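Local coordinates for protein leucyl aminopeptidase (Trypanosoma brucei brucei, PDB 5NTD) that probably removes N-terminal residues such as leucine from peptides as a manganese-bound M17 aminopeptidase, and binds the inhibitor bestatin, at residues G[267-276]-G[330-341]. Numbering follows the deposited sequence.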
ATOM      1  N   PRO G 267      20.192  -4.803  26.974  1.00 27.92           N
ATOM      2  CA  PRO G 267      20.389  -3.372  26.900  1.00 29.16           C
ATOM      3  C   PRO G 267      21.297  -2.922  28.020  1.00 32.08           C
ATOM      4  O   PRO G 267      21.388  -3.592  29.047  1.00 32.50           O
ATOM      5  CB  PRO G 267      18.995  -2.808  27.121  1.00 28.96           C
ATOM      6  CG  PRO G 267      18.304  -3.846  27.914  1.00 28.76           C
ATOM      7  CD  PRO G 267      18.847  -5.150  27.447  1.00 28.23           C
ATOM      8  N   ARG G 268      21.934  -1.784  27.810  1.00 32.15           N
ATOM      9  CA  ARG G 268      22.810  -1.177  28.811  1.00 32.20           C
ATOM     10  C   ARG G 268      22.647   0.312  28.830  1.00 29.57           C
ATOM     11  O   ARG G 268      22.604   0.943  27.788  1.00 29.00           O
ATOM     12  CB  ARG G 268      24.281  -1.529  28.516  1.00 33.28           C
ATOM     13  CG  ARG G 268      24.631  -2.967  28.874  1.00 34.08           C
ATOM     14  CD  ARG G 268      25.491  -3.567  27.802  1.00 33.13           C
ATOM     15  NE  ARG G 268      26.150  -4.808  28.189  1.00 34.11           N
ATOM     16  CZ  ARG G 268      25.814  -6.021  27.771  1.00 33.81           C
ATOM     17  NH1 ARG G 268      24.804  -6.223  26.951  1.00 35.48           N
ATOM     18  NH2 ARG G 268      26.559  -7.047  28.135  1.00 35.02           N
ATOM     19  N   LEU G 269      22.620   0.845  30.029  1.00 28.26           N
ATOM     20  CA  LEU G 269      22.800   2.270  30.259  1.00 27.96           C
ATOM     21  C   LEU G 269      24.242   2.470  30.738  1.00 28.55           C
ATOM     22  O   LEU G 269      24.612   2.114  31.848  1.00 28.95           O
ATOM     23  CB  LEU G 269      21.821   2.779  31.280  1.00 27.70           C
ATOM     24  CG  LEU G 269      21.541   4.274  31.250  1.00 28.74           C
ATOM     25  CD1 LEU G 269      20.839   4.719  29.982  1.00 28.23           C
ATOM     26  CD2 LEU G 269      20.693   4.638  32.457  1.00 28.74           C
ATOM     27  N   VAL G 270      25.042   3.058  29.867  1.00 28.25           N
ATOM     28  CA  VAL G 270      26.460   3.241  30.091  1.00 28.49           C
ATOM     29  C   VAL G 270      26.785   4.722  30.308  1.00 30.33           C
ATOM     30  O   VAL G 270      26.611   5.536  29.403  1.00 30.31           O
ATOM     31  CB  VAL G 270      27.276   2.728  28.925  1.00 27.63           C
ATOM     32  CG1 VAL G 270      28.763   2.917  29.167  1.00 27.93           C
ATOM     33  CG2 VAL G 270      26.990   1.267  28.681  1.00 27.27           C
ATOM     34  N   THR G 271      27.271   5.058  31.495  1.00 29.77           N
ATOM     35  CA  THR G 271      27.614   6.434  31.796  1.00 30.97           C
ATOM     36  C   THR G 271      29.113   6.589  32.023  1.00 32.68           C
ATOM     37  O   THR G 271      29.720   5.886  32.824  1.00 33.53           O
ATOM     38  CB  THR G 271      26.828   6.985  32.995  1.00 31.59           C
ATOM     39  OG1 THR G 271      25.412   6.962  32.709  1.00 31.02           O
ATOM     40  CG2 THR G 271      27.216   8.421  33.284  1.00 32.27           C
ATOM     41  N   LEU G 272      29.680   7.549  31.318  1.00 32.20           N
ATOM     42  CA  LEU G 272      31.094   7.881  31.386  1.00 32.03           C
ATOM     43  C   LEU G 272      31.256   9.259  32.042  1.00 33.22           C
ATOM     44  O   LEU G 272      30.443  10.151  31.799  1.00 32.17           O
ATOM     45  CB  LEU G 272      31.743   7.907  30.005  1.00 31.66           C
ATOM     46  CG  LEU G 272      31.316   6.771  29.084  1.00 31.50           C
ATOM     47  CD1 LEU G 272      31.969   6.934  27.721  1.00 32.75           C
ATOM     48  CD2 LEU G 272      31.693   5.436  29.674  1.00 30.85           C
ATOM     49  N   LEU G 273      32.294   9.402  32.878  1.00 33.46           N
ATOM     50  CA  LEU G 273      32.564  10.674  33.594  1.00 33.18           C
ATOM     51  C   LEU G 273      33.940  11.179  33.361  1.00 31.68           C
ATOM     52  O   LEU G 273      34.909  10.467  33.472  1.00 30.62           O
ATOM     53  CB  LEU G 273      32.377  10.537  35.081  1.00 35.71           C
ATOM     54  CG  LEU G 273      30.954  10.251  35.541  1.00 39.73           C
ATOM     55  CD1 LEU G 273      30.968   9.809  37.011  1.00 39.47           C
ATOM     56  CD2 LEU G 273      30.075  11.496  35.365  1.00 40.48           C
ATOM     57  N   TYR G 274      33.995  12.458  33.072  1.00 32.23           N
ATOM     58  CA  TYR G 274      35.251  13.175  32.966  1.00 33.67           C
ATOM     59  C   TYR G 274      35.140  14.483  33.732  1.00 36.68           C
ATOM     60  O   TYR G 274      34.245  15.308  33.493  1.00 36.35           O
ATOM     61  CB  TYR G 274      35.586  13.455  31.504  1.00 34.44           C
ATOM     62  CG  TYR G 274      36.605  14.545  31.278  1.00 32.46           C
ATOM     63  CD1 TYR G 274      37.953  14.349  31.592  1.00 31.52           C
ATOM     64  CD2 TYR G 274      36.226  15.760  30.705  1.00 31.79           C
ATOM     65  CE1 TYR G 274      38.881  15.339  31.349  1.00 31.45           C
ATOM     66  CE2 TYR G 274      37.145  16.765  30.460  1.00 30.80           C
ATOM     67  CZ  TYR G 274      38.467  16.548  30.779  1.00 32.32           C
ATOM     68  OH  TYR G 274      39.368  17.554  30.533  1.00 33.70           O
ATOM     69  N   THR G 275      36.062  14.661  34.664  1.00 40.17           N
ATOM     70  CA  THR G 275      36.185  15.932  35.406  1.00 39.99           C
ATOM     71  C   THR G 275      37.565  16.477  35.144  1.00 37.39           C
ATOM     72  O   THR G 275      38.546  15.826  35.475  1.00 39.40           O
ATOM     73  CB  THR G 275      35.961  15.710  36.909  1.00 41.72           C
ATOM     74  OG1 THR G 275      34.676  15.102  37.084  1.00 39.97           O
ATOM     75  CG2 THR G 275      35.978  17.044  37.684  1.00 41.61           C
ATOM     76  N   PRO G 276      37.658  17.677  34.549  1.00 37.20           N
ATOM     77  CA  PRO G 276      38.971  18.280  34.328  1.00 39.53           C
ATOM     78  C   PRO G 276      39.692  18.755  35.611  1.00 40.98           C
ATOM     79  O   PRO G 276      39.081  18.866  36.685  1.00 40.51           O
ATOM     80  CB  PRO G 276      38.666  19.509  33.468  1.00 39.52           C
ATOM     81  CG  PRO G 276      37.259  19.862  33.780  1.00 39.20           C
ATOM     82  CD  PRO G 276      36.571  18.585  34.184  1.00 37.62           C
ATOM     83  N   GLN G 330      41.853  17.423  26.936  1.00 35.84           N
ATOM     84  CA  GLN G 330      41.687  17.990  28.287  1.00 36.11           C
ATOM     85  C   GLN G 330      40.957  19.309  28.232  1.00 35.15           C
ATOM     86  O   GLN G 330      41.377  20.302  28.830  1.00 35.13           O
ATOM     87  CB  GLN G 330      43.033  18.160  28.989  1.00 39.81           C
ATOM     88  CG  GLN G 330      43.673  16.816  29.216  1.00 46.24           C
ATOM     89  CD  GLN G 330      44.997  16.925  29.926  1.00 59.33           C
ATOM     90  OE1 GLN G 330      45.828  17.801  29.619  1.00 61.61           O
ATOM     91  NE2 GLN G 330      45.218  16.035  30.912  1.00 67.64           N
ATOM     92  N   GLN G 331      39.847  19.321  27.511  1.00 32.55           N
ATOM     93  CA  GLN G 331      38.984  20.504  27.480  1.00 30.71           C
ATOM     94  C   GLN G 331      38.422  20.745  28.889  1.00 29.53           C
ATOM     95  O   GLN G 331      38.157  19.779  29.615  1.00 29.07           O
ATOM     96  CB  GLN G 331      37.851  20.330  26.485  1.00 31.51           C
ATOM     97  CG  GLN G 331      38.324  20.351  25.047  1.00 31.72           C
ATOM     98  CD  GLN G 331      37.177  20.238  24.056  1.00 31.76           C
ATOM     99  OE1 GLN G 331      36.650  19.148  23.840  1.00 32.75           O
ATOM    100  NE2 GLN G 331      36.803  21.353  23.446  1.00 30.28           N
ATOM    101  N   PRO G 332      38.251  22.027  29.287  1.00 29.50           N
ATOM    102  CA  PRO G 332      37.873  22.370  30.651  1.00 29.71           C
ATOM    103  C   PRO G 332      36.373  22.344  30.906  1.00 30.73           C
ATOM    104  O   PRO G 332      35.809  23.261  31.483  1.00 29.77           O
ATOM    105  CB  PRO G 332      38.426  23.777  30.826  1.00 29.15           C
ATOM    106  CG  PRO G 332      38.379  24.370  29.459  1.00 30.35           C
ATOM    107  CD  PRO G 332      38.560  23.238  28.485  1.00 30.33           C
ATOM    108  N   VAL G 333      35.765  21.237  30.513  1.00 31.20           N
ATOM    109  CA  VAL G 333      34.326  20.999  30.714  1.00 29.78           C
ATOM    110  C   VAL G 333      34.140  19.743  31.494  1.00 28.18           C
ATOM    111  O   VAL G 333      34.741  18.715  31.211  1.00 29.85           O
ATOM    112  CB  VAL G 333      33.571  20.816  29.375  1.00 29.97           C
ATOM    113  CG1 VAL G 333      32.085  20.835  29.623  1.00 30.20           C
ATOM    114  CG2 VAL G 333      33.896  21.935  28.413  1.00 30.18           C
ATOM    115  N   GLN G 334      33.313  19.822  32.502  1.00 27.73           N
ATOM    116  CA  GLN G 334      32.988  18.627  33.242  1.00 30.16           C
ATOM    117  C   GLN G 334      31.891  17.921  32.451  1.00 30.40           C
ATOM    118  O   GLN G 334      30.873  18.527  32.179  1.00 29.48           O
ATOM    119  CB  GLN G 334      32.488  18.942  34.653  1.00 31.25           C
ATOM    120  CG  GLN G 334      32.217  17.679  35.457  1.00 33.79           C
ATOM    121  CD  GLN G 334      31.847  17.996  36.873  1.00 35.96           C
ATOM    122  OE1 GLN G 334      32.113  19.092  37.364  1.00 38.89           O
ATOM    123  NE2 GLN G 334      31.332  17.015  37.572  1.00 37.20           N
ATOM    124  N   LEU G 335      32.103  16.645  32.171  1.00 29.89           N
ATOM    125  CA  LEU G 335      31.204  15.879  31.308  1.00 31.36           C
ATOM    126  C   LEU G 335      30.721  14.603  31.909  1.00 30.19           C
ATOM    127  O   LEU G 335      31.501  13.848  32.484  1.00 32.94           O
ATOM    128  CB  LEU G 335      31.911  15.480  29.996  1.00 31.86           C
ATOM    129  CG  LEU G 335      32.216  16.589  28.996  1.00 32.56           C
ATOM    130  CD1 LEU G 335      33.023  16.009  27.853  1.00 32.93           C
ATOM    131  CD2 LEU G 335      30.927  17.203  28.477  1.00 34.10           C
ATOM    132  N   SER G 336      29.438  14.345  31.722  1.00 28.79           N
ATOM    133  CA  SER G 336      28.909  12.950  31.753  1.00 27.94           C
ATOM    134  C   SER G 336      28.498  12.611  30.327  1.00 26.96           C
ATOM    135  O   SER G 336      28.132  13.483  29.548  1.00 26.22           O
ATOM    136  CB  SER G 336      27.733  12.781  32.693  1.00 27.73           C
ATOM    137  OG  SER G 336      26.632  13.571  32.273  1.00 28.96           O
ATOM    138  N   CYS G 337      28.629  11.356  29.999  1.00 27.23           N
ATOM    139  CA  CYS G 337      28.234  10.839  28.688  1.00 27.24           C
ATOM    140  C   CYS G 337      27.506   9.527  28.882  1.00 26.66           C
ATOM    141  O   CYS G 337      28.079   8.516  29.259  1.00 25.30           O
ATOM    142  CB  CYS G 337      29.437  10.617  27.788  1.00 28.01           C
ATOM    143  SG  CYS G 337      28.993   9.911  26.173  1.00 29.33           S
ATOM    144  N   THR G 338      26.204   9.595  28.677  1.00 27.47           N
ATOM    145  CA  THR G 338      25.316   8.448  28.924  1.00 27.80           C
ATOM    146  C   THR G 338      24.894   7.855  27.574  1.00 28.34           C
ATOM    147  O   THR G 338      24.244   8.501  26.759  1.00 28.72           O
ATOM    148  CB  THR G 338      24.117   8.846  29.795  1.00 27.44           C
ATOM    149  OG1 THR G 338      24.586   9.217  31.103  1.00 27.08           O
ATOM    150  CG2 THR G 338      23.130   7.691  29.935  1.00 27.25           C
ATOM    151  N   LEU G 339      25.298   6.621  27.361  1.00 30.00           N
ATOM    152  CA  LEU G 339      24.964   5.867  26.156  1.00 29.21           C
ATOM    153  C   LEU G 339      23.756   4.979  26.446  1.00 30.02           C
ATOM    154  O   LEU G 339      23.785   4.132  27.333  1.00 29.15           O
ATOM    155  CB  LEU G 339      26.115   5.003  25.702  1.00 29.27           C
ATOM    156  CG  LEU G 339      27.464   5.706  25.574  1.00 29.44           C
ATOM    157  CD1 LEU G 339      28.507   4.665  25.192  1.00 29.20           C
ATOM    158  CD2 LEU G 339      27.437   6.828  24.551  1.00 29.72           C
ATOM    159  N   CYS G 340      22.691   5.208  25.688  1.00 29.70           N
ATOM    160  CA  CYS G 340      21.453   4.460  25.854  1.00 30.27           C
ATOM    161  C   CYS G 340      21.484   3.335  24.840  1.00 30.80           C
ATOM    162  O   CYS G 340      21.012   3.474  23.705  1.00 31.01           O
ATOM    163  CB  CYS G 340      20.240   5.354  25.652  1.00 30.20           C
ATOM    164  SG  CYS G 340      20.210   6.819  26.699  1.00 29.83           S
ATOM    165  N   LEU G 341      22.051   2.224  25.260  1.00 29.74           N
ATOM    166  CA  LEU G 341      22.327   1.090  24.359  1.00 29.57           C
ATOM    167  C   LEU G 341      21.254   0.008  24.427  1.00 30.04           C
ATOM    168  O   LEU G 341      20.936  -0.539  25.482  1.00 28.52           O
ATOM    169  CB  LEU G 341      23.658   0.441  24.659  1.00 29.80           C
ATOM    170  CG  LEU G 341      24.858   1.367  24.631  1.00 30.71           C
ATOM    171  CD1 LEU G 341      26.122   0.597  25.046  1.00 32.16           C
ATOM    172  CD2 LEU G 341      25.066   1.979  23.264  1.00 30.33           C
TER
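Tyr274 OH donates to Gln331 O over 2.7 Å, reaching the turn that follows helix 314-328. The acceptor lies at the ring edge, near its plane, while the hydroxyl is tilted 32° from that carbonyl's plane. The Tyr274 ring swings there because its CG stands opposite the backbone N (chi1 161°), with Pro276 N 4.0 Å above one face toward the rim. Strands 268-274 and 334-341 run antiparallel, and Arg268, Val270, Leu272 and Tyr274 exchange paired backbone hydrogen bonds with Leu341, Leu339, Cys337 and Leu335. Val270 N lies 3.0 Å from Leu339 O, the bond almost straight at 177°. At a non-hydrogen-bonded pair, the hydroxyls of Thr271 and Thr338 come within 2.9 Å between OG1 atoms, both side chains also touching His384 of helix 374-387. Beside them, Leu269 CD1 packs on Thr338 CG2 at 3.8 Å and Cys340 SG at 3.9 Å. On the other face, Val270 CG2 meets Leu341 CD1 at 3.8 Å, and Leu272 turns to Phe320 and Phe323 of helix 314-328. Strand 239-244 borders 268-274 beyond, making this an interior ladder of the catalytic domain's mixed sheet: backbone bonds set the register, and the Tyr274 bond is consistent with tying loop 330-333 to this ladder.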